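Side-chain contact in SG7.AF (Anopheles freeborni, PDB 6XL7), which inhibits the alternative pathway of host complement as a mosquito salivary protein, acting on the activated C3-convertase complex C3bBb: residues F73-F77 with S78-E82. Residues are numbered along the deposited sequence; the frame is centred on the assembly and turned at random.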
# COMPACT_ATOMS: atom_id res chain seq x y z
N PHE A 73 -10.84 3.00 -2.28
CA PHE A 73 -10.88 4.14 -1.37
C PHE A 73 -11.23 5.42 -2.12
O PHE A 73 -12.10 6.19 -1.68
CB PHE A 73 -9.50 4.25 -0.71
CG PHE A 73 -9.37 5.36 0.29
CD1 PHE A 73 -10.40 5.70 1.16
CD2 PHE A 73 -8.17 6.06 0.39
CE1 PHE A 73 -10.23 6.73 2.10
CE2 PHE A 73 -8.00 7.06 1.31
CZ PHE A 73 -9.03 7.40 2.17
N TYR A 74 -10.58 5.66 -3.26
CA TYR A 74 -10.87 6.86 -4.03
C TYR A 74 -12.33 6.88 -4.48
O TYR A 74 -12.97 7.94 -4.46
CB TYR A 74 -9.93 7.01 -5.23
CG TYR A 74 -10.22 8.28 -6.01
CD1 TYR A 74 -9.94 9.52 -5.45
CD2 TYR A 74 -10.83 8.24 -7.26
CE1 TYR A 74 -10.23 10.70 -6.12
CE2 TYR A 74 -11.12 9.43 -7.95
CZ TYR A 74 -10.82 10.65 -7.36
OH TYR A 74 -11.10 11.83 -8.03
N ALA A 75 -12.86 5.73 -4.91
CA ALA A 75 -14.26 5.68 -5.30
C ALA A 75 -15.17 6.10 -4.14
O ALA A 75 -16.13 6.86 -4.33
CB ALA A 75 -14.60 4.26 -5.78
N GLY A 76 -14.87 5.63 -2.93
CA GLY A 76 -15.68 5.99 -1.77
C GLY A 76 -15.57 7.45 -1.39
O GLY A 76 -16.51 8.01 -0.81
N PHE A 77 -14.44 8.09 -1.70
CA PHE A 77 -14.27 9.52 -1.46
C PHE A 77 -15.03 10.35 -2.47
O PHE A 77 -15.52 11.45 -2.14
CB PHE A 77 -12.76 9.83 -1.53
CG PHE A 77 -12.42 11.30 -1.64
CD1 PHE A 77 -12.68 12.18 -0.60
CD2 PHE A 77 -11.82 11.79 -2.79
CE1 PHE A 77 -12.35 13.53 -0.70
CE2 PHE A 77 -11.49 13.14 -2.89
CZ PHE A 77 -11.76 14.01 -1.85
N SER A 78 -15.17 9.84 -3.70
CA SER A 78 -15.59 10.66 -4.83
C SER A 78 -16.84 10.11 -5.50
O SER A 78 -17.94 10.23 -4.95
CB SER A 78 -14.42 10.85 -5.82
OG SER A 78 -13.98 9.64 -6.39
N TYR A 79 -16.69 9.48 -6.66
CA TYR A 79 -17.81 9.25 -7.56
C TYR A 79 -18.78 8.17 -7.09
O TYR A 79 -19.90 8.09 -7.62
CB TYR A 79 -17.30 8.92 -8.97
CG TYR A 79 -16.38 7.72 -9.02
CD1 TYR A 79 -16.89 6.42 -9.10
CD2 TYR A 79 -15.00 7.87 -8.98
CE1 TYR A 79 -16.06 5.33 -9.14
CE2 TYR A 79 -14.15 6.77 -9.02
CZ TYR A 79 -14.69 5.50 -9.11
OH TYR A 79 -13.87 4.39 -9.15
N ALA A 80 -18.40 7.33 -6.12
CA ALA A 80 -19.30 6.34 -5.56
C ALA A 80 -19.85 6.72 -4.20
O ALA A 80 -20.53 5.91 -3.57
CB ALA A 80 -18.62 4.97 -5.49
N CYS A 81 -19.57 7.93 -3.72
CA CYS A 81 -20.08 8.33 -2.41
C CYS A 81 -21.52 8.80 -2.56
O CYS A 81 -21.81 9.71 -3.35
CB CYS A 81 -19.23 9.44 -1.81
SG CYS A 81 -19.72 9.78 -0.12
N GLU A 82 -22.42 8.21 -1.77
CA GLU A 82 -23.82 8.58 -1.76
C GLU A 82 -24.28 9.09 -0.40
O GLU A 82 -25.42 9.54 -0.28
CB GLU A 82 -24.70 7.39 -2.17
CG GLU A 82 -24.56 7.00 -3.63
CD GLU A 82 -25.12 8.06 -4.55
OE1 GLU A 82 -26.16 8.65 -4.21
OE2 GLU A 82 -24.51 8.32 -5.62
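Ser78 folds back over Tyr74 where helix 56-77 ends, and its hydroxyl gives a hydrogen bond to Tyr74 O (OG to O, 2.8 Å). A chi1 of 63° sets OG between the backbone N and the carbonyl carbon of Ser78, the orientation that carries it to Tyr74 O. The same OG lies over one face of the Tyr74 ring, nearest CE2 (3.3 Å), and Ser78 CB makes a CH-pi contact above that ring. The backbone N of Ser78 is shared between Ala75 O (3.2 Å) and, weakly, Tyr74 O. From the opposite face of its carbonyl plane, Ala75 O also accepts a bond from Ala80 N at 2.9 Å, while a type I turn from Ser78 to Cys81 carries the chain past the helix end. This inner part is compact: Phe77 is buried against Val24 and Leu92, and Cys81, whose SG is disulfide-bonded to Cys91 of helix 89-113, brings its CB to 3.2 Å from Gly76 O. On the exposed flank, Tyr79 and Ala80 meet Ala75 through side chains that make only van der Waals and CH-pi contacts. The Tyr79 side chain crosses that of Tyr74 at about a right angle (CE2 to Tyr74 CD2, 4.0 Å), lays one ring face over Ala75 CA, and brings CZ to 3.6 Å from Ala75 CB. Where the helix pattern breaks off, Ser78 hydroxyl and backbone N-H groups together satisfy Tyr74 O and Ala75 O.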